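Local atomic coordinates of beta-agarase D (Zobellia galactanivorans, PDB entry 4ASM), a protein that hydrolyses the beta-1,4 linkages of agarose at random with retention of anomeric configuration, through its GH16 catalytic domain. Residues E136-V141 with V353-V358; D149-S154 with D320-V325; H187-R192 with V302-N307. All coordinates share one frame; numbering follows the deposited sequence.

Interaction 1: residues E136-V141 with V353-V358; sequences EARVKV and VDWIRV. With CA (calcium ion), chain B.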
loop_
_atom_site.group_PDB
_atom_site.type_symbol
_atom_site.label_atom_id
_atom_site.label_comp_id
_atom_site.label_asym_id
_atom_site.label_seq_id
_atom_site.Cartn_x
_atom_site.Cartn_y
_atom_site.Cartn_z
ATOM N N GLU A 136 -7.547 -8.835 1.025
ATOM C CA GLU A 136 -6.666 -9.419 0.009
ATOM C C GLU A 136 -7.164 -9.115 -1.396
ATOM O O GLU A 136 -8.375 -9.168 -1.644
ATOM C CB GLU A 136 -6.576 -10.950 0.201
ATOM C CG GLU A 136 -5.596 -11.660 -0.733
ATOM C CD GLU A 136 -5.711 -13.160 -0.690
ATOM O OE1 GLU A 136 -6.841 -13.668 -0.544
ATOM O OE2 GLU A 136 -4.672 -13.841 -0.816
ATOM N N ALA A 137 -6.240 -8.827 -2.316
ATOM C CA ALA A 137 -6.589 -8.547 -3.704
ATOM C C ALA A 137 -5.814 -9.415 -4.670
ATOM O O ALA A 137 -4.678 -9.806 -4.385
ATOM C CB ALA A 137 -6.352 -7.074 -4.037
ATOM N N ARG A 138 -6.439 -9.714 -5.809
ATOM C CA ARG A 138 -5.725 -10.322 -6.923
ATOM C C ARG A 138 -5.527 -9.210 -7.935
ATOM O O ARG A 138 -6.488 -8.606 -8.414
ATOM C CB ARG A 138 -6.496 -11.497 -7.527
ATOM C CG ARG A 138 -5.736 -12.176 -8.650
ATOM C CD ARG A 138 -6.424 -13.502 -9.046
ATOM N NE ARG A 138 -5.597 -14.214 -10.030
ATOM C CZ ARG A 138 -5.741 -14.127 -11.350
ATOM N NH1 ARG A 138 -6.684 -13.363 -11.880
ATOM N NH2 ARG A 138 -4.910 -14.797 -12.149
ATOM N N VAL A 139 -4.264 -8.941 -8.264
ATOM C CA VAL A 139 -3.892 -7.723 -8.981
ATOM C C VAL A 139 -2.752 -7.966 -9.962
ATOM O O VAL A 139 -1.800 -8.667 -9.622
ATOM C CB VAL A 139 -3.515 -6.603 -7.972
ATOM C CG1 VAL A 139 -2.440 -7.070 -6.964
ATOM C CG2 VAL A 139 -3.107 -5.323 -8.699
ATOM N N LYS A 140 -2.878 -7.417 -11.176
ATOM C CA LYS A 140 -1.767 -7.383 -12.105
ATOM C C LYS A 140 -1.021 -6.084 -11.850
ATOM O O LYS A 140 -1.489 -4.998 -12.229
ATOM C CB LYS A 140 -2.253 -7.431 -13.541
ATOM C CG LYS A 140 -1.112 -7.535 -14.558
ATOM C CD LYS A 140 -1.640 -7.608 -15.966
ATOM C CE LYS A 140 -0.525 -7.853 -16.968
ATOM N NZ LYS A 140 -1.065 -7.892 -18.368
ATOM N N VAL A 141 0.147 -6.214 -11.221
ATOM C CA VAL A 141 0.988 -5.051 -10.926
ATOM C C VAL A 141 1.334 -4.336 -12.236
ATOM O O VAL A 141 1.661 -4.995 -13.231
ATOM C CB VAL A 141 2.277 -5.514 -10.205
ATOM C CG1 VAL A 141 3.219 -4.341 -9.934
ATOM C CG2 VAL A 141 1.917 -6.274 -8.905
ATOM N N VAL A 353 -7.189 -4.864 -11.163
ATOM C CA VAL A 353 -7.534 -5.637 -9.977
ATOM C C VAL A 353 -8.721 -6.549 -10.313
ATOM O O VAL A 353 -9.838 -6.104 -10.586
ATOM C CB VAL A 353 -7.845 -4.755 -8.744
ATOM C CG1 VAL A 353 -8.132 -5.622 -7.519
ATOM C CG2 VAL A 353 -6.675 -3.766 -8.457
ATOM N N ASP A 354 -8.452 -7.843 -10.305
ATOM C CA ASP A 354 -9.475 -8.839 -10.592
ATOM C C ASP A 354 -10.526 -8.875 -9.488
ATOM O O ASP A 354 -11.732 -8.968 -9.762
ATOM C CB ASP A 354 -8.768 -10.185 -10.741
ATOM C CG ASP A 354 -9.688 -11.328 -11.172
ATOM O OD1 ASP A 354 -10.847 -11.094 -11.605
ATOM O OD2 ASP A 354 -9.227 -12.477 -11.083
ATOM N N TRP A 355 -10.066 -8.794 -8.244
ATOM C CA TRP A 355 -10.960 -8.819 -7.098
ATOM C C TRP A 355 -10.255 -8.349 -5.843
ATOM O O TRP A 355 -9.031 -8.402 -5.744
ATOM C CB TRP A 355 -11.560 -10.208 -6.878
ATOM C CG TRP A 355 -10.631 -11.404 -6.805
ATOM C CD1 TRP A 355 -10.463 -12.340 -7.787
ATOM C CD2 TRP A 355 -9.848 -11.869 -5.675
ATOM N NE1 TRP A 355 -9.608 -13.330 -7.363
ATOM C CE2 TRP A 355 -9.213 -13.066 -6.080
ATOM C CE3 TRP A 355 -9.590 -11.371 -4.387
ATOM C CZ2 TRP A 355 -8.354 -13.790 -5.236
ATOM C CZ3 TRP A 355 -8.730 -12.090 -3.546
ATOM C CH2 TRP A 355 -8.130 -13.298 -3.977
ATOM N N ILE A 356 -11.051 -7.879 -4.890
ATOM C CA ILE A 356 -10.594 -7.590 -3.547
ATOM C C ILE A 356 -11.637 -8.131 -2.575
ATOM O O ILE A 356 -12.839 -7.859 -2.714
ATOM C CB ILE A 356 -10.293 -6.072 -3.353
ATOM C CG1 ILE A 356 -9.660 -5.797 -1.978
ATOM C CG2 ILE A 356 -11.543 -5.216 -3.625
ATOM C CD1 ILE A 356 -9.118 -4.391 -1.857
ATOM N N ARG A 357 -11.172 -8.917 -1.611
ATOM C CA ARG A 357 -12.069 -9.538 -0.647
ATOM C C ARG A 357 -11.674 -9.138 0.767
ATOM O O ARG A 357 -10.488 -8.925 1.065
ATOM C CB ARG A 357 -12.061 -11.069 -0.810
ATOM C CG ARG A 357 -10.755 -11.761 -0.490
ATOM C CD ARG A 357 -10.863 -13.240 -0.867
ATOM N NE ARG A 357 -9.616 -13.965 -0.671
ATOM C CZ ARG A 357 -9.536 -15.290 -0.628
ATOM N NH1 ARG A 357 -10.643 -16.034 -0.735
ATOM N NH2 ARG A 357 -8.352 -15.867 -0.508
ATOM N N VAL A 358 -12.677 -9.055 1.635
ATOM C CA VAL A 358 -12.496 -8.592 2.999
ATOM C C VAL A 358 -13.211 -9.587 3.898
ATOM O O VAL A 358 -14.389 -9.887 3.662
ATOM C CB VAL A 358 -13.106 -7.191 3.180
ATOM C CG1 VAL A 358 -12.966 -6.732 4.616
ATOM C CG2 VAL A 358 -12.452 -6.194 2.223
HETATM CA CA CA B . -13.016 -10.172 -11.515
HETATM O O HOH W 1 -12.906 -11.521 -13.529
#

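Interaction 2: residues D149-S154 with D320-V325; sequences DIWLLS and DIIINV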
loop_
_atom_site.group_PDB
_atom_site.type_symbol
_atom_site.label_atom_id
_atom_site.label_comp_id
_atom_site.label_asym_id
_atom_site.label_seq_id
_atom_site.Cartn_x
_atom_site.Cartn_y
_atom_site.Cartn_z
ATOM N N ASP A 149 -0.675 0.713 -5.950
ATOM C CA ASP A 149 -0.994 0.859 -4.517
ATOM C C ASP A 149 -2.347 0.292 -4.140
ATOM O O ASP A 149 -3.373 0.619 -4.774
ATOM C CB ASP A 149 -1.017 2.341 -4.090
ATOM C CG ASP A 149 0.309 3.054 -4.277
ATOM O OD1 ASP A 149 1.378 2.444 -4.077
ATOM O OD2 ASP A 149 0.250 4.287 -4.587
ATOM N N ILE A 150 -2.360 -0.539 -3.095
ATOM C CA ILE A 150 -3.605 -0.963 -2.442
ATOM C C ILE A 150 -3.358 -0.759 -0.969
ATOM O O ILE A 150 -2.390 -1.292 -0.418
ATOM C CB ILE A 150 -3.935 -2.442 -2.715
ATOM C CG1 ILE A 150 -4.070 -2.672 -4.226
ATOM C CG2 ILE A 150 -5.187 -2.835 -1.946
ATOM C CD1 ILE A 150 -4.298 -4.127 -4.632
ATOM N N TRP A 151 -4.183 0.058 -0.327
ATOM C CA TRP A 151 -3.832 0.461 1.028
ATOM C C TRP A 151 -5.036 0.886 1.858
ATOM O O TRP A 151 -6.156 0.978 1.335
ATOM C CB TRP A 151 -2.741 1.550 0.982
ATOM C CG TRP A 151 -3.021 2.762 0.120
ATOM C CD1 TRP A 151 -3.271 2.792 -1.235
ATOM C CD2 TRP A 151 -3.026 4.124 0.559
ATOM N NE1 TRP A 151 -3.435 4.094 -1.648
ATOM C CE2 TRP A 151 -3.293 4.928 -0.568
ATOM C CE3 TRP A 151 -2.833 4.739 1.803
ATOM C CZ2 TRP A 151 -3.381 6.324 -0.487
ATOM C CZ3 TRP A 151 -2.899 6.118 1.894
ATOM C CH2 TRP A 151 -3.162 6.908 0.747
ATOM N N LEU A 152 -4.787 1.105 3.148
ATOM C CA LEU A 152 -5.817 1.498 4.116
ATOM C C LEU A 152 -5.389 2.799 4.794
ATOM O O LEU A 152 -4.213 2.936 5.197
ATOM C CB LEU A 152 -5.987 0.395 5.174
ATOM C CG LEU A 152 -6.123 -1.050 4.709
ATOM C CD1 LEU A 152 -6.166 -2.000 5.904
ATOM C CD2 LEU A 152 -7.337 -1.251 3.794
ATOM N N LEU A 153 -6.312 3.751 4.940
ATOM C CA LEU A 153 -5.953 5.052 5.528
ATOM C C LEU A 153 -7.103 5.562 6.377
ATOM O O LEU A 153 -8.245 5.603 5.899
ATOM C CB LEU A 153 -5.617 6.065 4.433
ATOM C CG LEU A 153 -5.194 7.483 4.841
ATOM C CD1 LEU A 153 -3.902 7.487 5.671
ATOM C CD2 LEU A 153 -5.047 8.389 3.606
ATOM N N SER A 154 -6.818 5.939 7.622
ATOM C CA SER A 154 -7.887 6.478 8.474
ATOM C C SER A 154 -8.385 7.796 7.869
ATOM O O SER A 154 -7.603 8.528 7.262
ATOM C CB SER A 154 -7.415 6.642 9.929
ATOM O OG SER A 154 -6.442 7.653 10.047
ATOM N N ASP A 320 -10.241 3.679 5.606
ATOM C CA ASP A 320 -10.747 3.559 4.244
ATOM C C ASP A 320 -9.835 2.689 3.404
ATOM O O ASP A 320 -8.608 2.820 3.465
ATOM C CB ASP A 320 -10.796 4.939 3.583
ATOM C CG ASP A 320 -11.720 5.904 4.316
ATOM O OD1 ASP A 320 -12.874 5.509 4.594
ATOM O OD2 ASP A 320 -11.296 7.040 4.594
ATOM N N ILE A 321 -10.438 1.834 2.578
ATOM C CA ILE A 321 -9.680 1.079 1.564
ATOM C C ILE A 321 -9.519 1.971 0.342
ATOM O O ILE A 321 -10.518 2.470 -0.204
ATOM C CB ILE A 321 -10.389 -0.213 1.117
ATOM C CG1 ILE A 321 -10.671 -1.131 2.296
ATOM C CG2 ILE A 321 -9.533 -0.942 0.065
ATOM C CD1 ILE A 321 -11.718 -2.209 1.987
ATOM N N ILE A 322 -8.268 2.173 -0.066
ATOM C CA ILE A 322 -7.933 3.003 -1.218
ATOM C C ILE A 322 -7.116 2.182 -2.215
ATOM O O ILE A 322 -6.216 1.417 -1.841
ATOM C CB ILE A 322 -7.122 4.249 -0.784
ATOM C CG1 ILE A 322 -7.962 5.092 0.215
ATOM C CG2 ILE A 322 -6.700 5.062 -2.001
ATOM C CD1 ILE A 322 -7.233 6.239 0.869
ATOM N N ILE A 323 -7.464 2.300 -3.491
ATOM C CA ILE A 323 -6.642 1.707 -4.544
ATOM C C ILE A 323 -6.271 2.830 -5.469
ATOM O O ILE A 323 -7.130 3.630 -5.857
ATOM C CB ILE A 323 -7.385 0.581 -5.300
ATOM C CG1 ILE A 323 -7.792 -0.512 -4.315
ATOM C CG2 ILE A 323 -6.472 0.030 -6.418
ATOM C CD1 ILE A 323 -8.638 -1.613 -4.946
ATOM N N ASN A 324 -4.993 2.923 -5.832
ATOM C CA ASN A 324 -4.579 4.003 -6.723
ATOM C C ASN A 324 -3.266 3.731 -7.440
ATOM O O ASN A 324 -2.629 2.705 -7.217
ATOM C CB ASN A 324 -4.537 5.379 -5.998
ATOM C CG ASN A 324 -3.307 5.566 -5.098
ATOM O OD1 ASN A 324 -2.312 4.868 -5.230
ATOM N ND2 ASN A 324 -3.369 6.546 -4.208
ATOM N N VAL A 325 -2.886 4.680 -8.285
ATOM C CA VAL A 325 -1.566 4.727 -8.877
ATOM C C VAL A 325 -0.957 6.074 -8.456
ATOM O O VAL A 325 -1.667 7.073 -8.371
ATOM C CB VAL A 325 -1.676 4.596 -10.414
ATOM C CG1 VAL A 325 -0.404 5.090 -11.142
ATOM C CG2 VAL A 325 -2.038 3.135 -10.767
#

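Interaction 3: residues H187-R192 with V302-N307; sequences HHVFIR and VIDPFN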
loop_
_atom_site.group_PDB
_atom_site.type_symbol
_atom_site.label_atom_id
_atom_site.label_comp_id
_atom_site.label_asym_id
_atom_site.label_seq_id
_atom_site.Cartn_x
_atom_site.Cartn_y
_atom_site.Cartn_z
ATOM N N HIS A 187 3.352 0.383 6.187
ATOM C CA HIS A 187 2.265 1.087 6.861
ATOM C C HIS A 187 2.808 2.476 7.097
ATOM O O HIS A 187 3.976 2.726 6.863
ATOM C CB HIS A 187 1.874 0.396 8.183
ATOM C CG HIS A 187 2.840 0.637 9.304
ATOM N ND1 HIS A 187 3.891 -0.214 9.578
ATOM C CD2 HIS A 187 2.910 1.633 10.224
ATOM C CE1 HIS A 187 4.559 0.241 10.626
ATOM N NE2 HIS A 187 3.980 1.357 11.046
ATOM N N HIS A 188 1.956 3.405 7.530
ATOM C CA HIS A 188 2.474 4.705 7.934
ATOM C C HIS A 188 1.753 5.145 9.188
ATOM O O HIS A 188 0.581 4.841 9.383
ATOM C CB HIS A 188 2.192 5.776 6.877
ATOM C CG HIS A 188 3.092 5.758 5.676
ATOM N ND1 HIS A 188 3.022 4.800 4.681
ATOM C CD2 HIS A 188 4.012 6.658 5.264
ATOM C CE1 HIS A 188 3.898 5.093 3.732
ATOM N NE2 HIS A 188 4.509 6.218 4.060
ATOM N N VAL A 189 2.466 5.917 10.006
ATOM C CA VAL A 189 1.835 6.734 11.039
ATOM C C VAL A 189 2.277 8.183 10.836
ATOM O O VAL A 189 3.426 8.443 10.468
ATOM C CB VAL A 189 2.095 6.218 12.507
ATOM C CG1 VAL A 189 1.480 4.832 12.699
ATOM C CG2 VAL A 189 3.594 6.238 12.896
ATOM N N PHE A 190 1.359 9.118 11.095
ATOM C CA PHE A 190 1.625 10.552 10.842
ATOM C C PHE A 190 1.297 11.414 12.035
ATOM O O PHE A 190 0.337 11.156 12.740
ATOM C CB PHE A 190 0.747 11.090 9.700
ATOM C CG PHE A 190 0.959 10.407 8.371
ATOM C CD1 PHE A 190 1.907 10.879 7.471
ATOM C CD2 PHE A 190 0.160 9.314 8.010
ATOM C CE1 PHE A 190 2.085 10.228 6.221
ATOM C CE2 PHE A 190 0.323 8.692 6.781
ATOM C CZ PHE A 190 1.283 9.153 5.897
ATOM N N ILE A 191 2.083 12.472 12.202
ATOM C CA ILE A 191 1.565 13.678 12.843
ATOM C C ILE A 191 1.120 14.591 11.708
ATOM O O ILE A 191 1.860 14.817 10.759
ATOM C CB ILE A 191 2.621 14.422 13.685
ATOM C CG1 ILE A 191 3.327 13.466 14.633
ATOM C CG2 ILE A 191 1.938 15.543 14.496
ATOM C CD1 ILE A 191 4.277 14.160 15.642
ATOM N N ARG A 192 -0.110 15.091 11.808
ATOM C CA ARG A 192 -0.656 15.990 10.801
ATOM C C ARG A 192 -0.061 17.384 10.973
ATOM O O ARG A 192 0.444 17.697 12.054
ATOM C CB ARG A 192 -2.186 16.092 10.922
ATOM C CG ARG A 192 -2.994 14.795 10.889
ATOM C CD ARG A 192 -2.622 13.932 9.713
ATOM N NE ARG A 192 -2.626 14.700 8.474
ATOM C CZ ARG A 192 -2.018 14.324 7.355
ATOM N NH1 ARG A 192 -1.349 13.170 7.288
ATOM N NH2 ARG A 192 -2.079 15.121 6.296
ATOM N N VAL A 302 7.982 -1.051 16.195
ATOM C CA VAL A 302 8.041 -1.136 14.736
ATOM C C VAL A 302 6.760 -0.571 14.120
ATOM O O VAL A 302 6.624 -0.516 12.904
ATOM C CB VAL A 302 8.297 -2.587 14.233
ATOM C CG1 VAL A 302 9.689 -3.060 14.645
ATOM C CG2 VAL A 302 7.227 -3.562 14.709
ATOM N N ILE A 303 5.821 -0.160 14.973
ATOM C CA ILE A 303 4.590 0.510 14.529
ATOM C C ILE A 303 4.776 2.030 14.529
ATOM O O ILE A 303 4.603 2.680 13.506
ATOM C CB ILE A 303 3.361 0.123 15.412
ATOM C CG1 ILE A 303 3.120 -1.399 15.446
ATOM C CG2 ILE A 303 2.084 0.879 14.956
ATOM C CD1 ILE A 303 2.951 -2.085 14.103
ATOM N N ASP A 304 5.170 2.575 15.686
ATOM C CA ASP A 304 5.256 4.021 15.906
ATOM C C ASP A 304 6.470 4.290 16.819
ATOM O O ASP A 304 6.297 4.585 18.014
ATOM C CB ASP A 304 3.950 4.482 16.568
ATOM C CG ASP A 304 3.863 5.987 16.747
ATOM O OD1 ASP A 304 4.668 6.698 16.127
ATOM O OD2 ASP A 304 2.957 6.421 17.504
ATOM N N PRO A 305 7.698 4.145 16.284
ATOM C CA PRO A 305 8.899 4.250 17.134
ATOM C C PRO A 305 9.060 5.615 17.770
ATOM O O PRO A 305 9.707 5.713 18.819
ATOM C CB PRO A 305 10.064 3.975 16.156
ATOM C CG PRO A 305 9.503 4.216 14.779
ATOM C CD PRO A 305 8.036 3.820 14.890
ATOM N N PHE A 306 8.511 6.652 17.133
ATOM C CA PHE A 306 8.679 8.048 17.586
ATOM C C PHE A 306 7.432 8.665 18.245
ATOM O O PHE A 306 7.394 9.875 18.467
ATOM C CB PHE A 306 9.215 8.903 16.441
ATOM C CG PHE A 306 10.369 8.274 15.730
ATOM C CD1 PHE A 306 11.495 7.869 16.443
ATOM C CD2 PHE A 306 10.332 8.048 14.363
ATOM C CE1 PHE A 306 12.580 7.252 15.796
ATOM C CE2 PHE A 306 11.418 7.435 13.705
ATOM C CZ PHE A 306 12.551 7.059 14.425
ATOM N N ASN A 307 6.444 7.829 18.547
ATOM C CA ASN A 307 5.267 8.236 19.318
ATOM C C ASN A 307 4.437 9.295 18.614
ATOM O O ASN A 307 3.844 10.180 19.259
ATOM C CB ASN A 307 5.682 8.721 20.715
ATOM C CG ASN A 307 4.526 8.748 21.680
ATOM O OD1 ASN A 307 3.630 7.911 21.618
ATOM N ND2 ASN A 307 4.528 9.730 22.586
#

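Interaction 1: residues E136-V141 with V353-V358
Arg357 reaches alongside Glu136 and grips one carboxylate oxygen side-on: NE and NH2 both donate to OE1, the NH2-OE1 distance being 2.7 Å. The two flat groups are nearly coplanar, 13° apart, and Arg222 takes the other oxygen, OE2, so each oxygen of the buried carboxylate has an arginine partner. Arg138 lays its CB over one face of the Trp355 indole, a CH-pi contact, 3.7 Å from the centroid of the five-membered ring. Farther out, its NH1 makes a salt bridge of 2.8 Å to Asp354 OD2, on the anti side of the carboxylate and well out of its plane. Asp354 OD1, the other oxygen, binds the calcium ion at 2.4 Å, with its own carbonyl O as a second ligand; Asp9, Asp34, Asn36, Gly89 and water 1 complete the site. At this point the antiparallel pairing carries a classic beta bulge, with Asp354 and Trp355 both facing Arg138. On the other face Ala137, Val139, Val353 and Ile356 pack together. Strand 133-140 runs between strands 350-362 and 220-229, with Met164 of strand 159-166 against Val139.

Interaction 2: residues D149-S154 with D320-V325
Trp151 and Ile322 form the central hydrogen-bonded pair of a regular antiparallel pairing, flanked by Asp149 with Asn324 and Leu153 with Asp320, and the two short strands run 153° apart. Ile322 N to Trp151 O, 2.8 Å, is practically straight. The indole of Trp151 lies over Ile322: CG sits between the backbone N and the carbonyl carbon (chi1 53°), which folds the ring back across the neighbouring strand. Ile322 CB meets one face 4.0 Å from the centroid of the five-membered ring of Trp151, and its CG2 comes to 3.4 Å from Trp151 NE1. Beyond the indole, Ile322 CD1 reaches Leu153 CB. Asn324 brings ND2 to the edge of the same ring, the amide turned well out of the ring plane, and that ND2 is hydrogen-bonded to OE2 of Glu326. Asp149 OD2 lies 2.7 Å from Asn324 OD1, the carboxylate and amide planes 61° apart. At the other end Asp320 has its carboxylate held by Arg128 and His61. The opposite face is purely aliphatic: Leu152 CD2 lies 3.7 Å from Ile321 CG1, the two side chains pointing the same way, and Ile150 CG2 touches Ile323 CG1. This greasy side looks into the core of the GH16 beta-sandwich, where Ile356, Val358 and Leu351 of strand 350-362 meet it. The face of Asp149, Trp151 and Asn324 looks toward the probable catalytic residues: Trp151 touches Glu160, the probable nucleophile, Asp149 touches Glu165, the probable proton donor, and Glu326 probably binds substrate. Asp149 OD2 lies near both Asn324 OD1 and Glu326 OE1, a gathering of oxygens that would probably raise the cost of carrying negative charge there.

Interaction 3: residues H187-R192 with V302-N307
His187 and Val189 project from a strand of the GH16 beta-sandwich, 183-191, onto a loop that follows helix 291-297. Val302 comes first in segment 302-307, and its carbonyl O lies 3.2 Å from His187 CE1, at the edge of the imidazole. Ile303 supplies the one hydrogen bond of the contact: its carbonyl O accepts from His187 NE2 at 2.9 Å. The N-H points almost straight at it (168°), and the donor lies in the carbonyl plane on a lone pair of the oxygen. CG of His187 stands between the backbone N and the carbonyl carbon (chi1 76°), which directs the NE2 edge of the ring at the loop, while Phe315 meets the imidazole edge-to-face. An alanine in place of His187 would probably leave the Ile303 carbonyl without this donor and open a gap beside Phe315. Asp304 comes next, beginning a type I turn that ends at Asn307. Its carboxylate is taken up within the loop, OD1 by the backbone N of Tyr308 and OD2 by that of Leu309, and Pro305 packs on Tyr199 of the adjoining strand 197-199. Arg192, probably a substrate-binding residue, lies just past the end of strand 183-191. Val189 touches both Ile303 and Asp304, its CG2 lying 3.7 Å from Ile303 O and 3.4 Å from Asp304 OD1.

Overall arrangement
Along the chain the three contacts are nested: interaction 3 lies within the loop closed by interaction 2, which lies within the loop closed by interaction 1. Interactions 1 and 2, with centres 12 Å apart, touch through the hydrophobic interior, Ala137 CB meeting Ile150 CD1 at 3.6 Å and Ile356 packing on Ile321 and Ile323; consecutive strands 133-140 and 147-153 belong one to each. Interaction 3 is about 17 Å from interaction 2, centre to centre, and about 27 Å from interaction 1, across the chain's centre. Strand 159-166, carrying the probable catalytic acids, pairs with both 147-153 and 183-191, so interactions 2 and 3 both adjoin the strand of those acids, while interaction 1 contributes Asp354 to the calcium site.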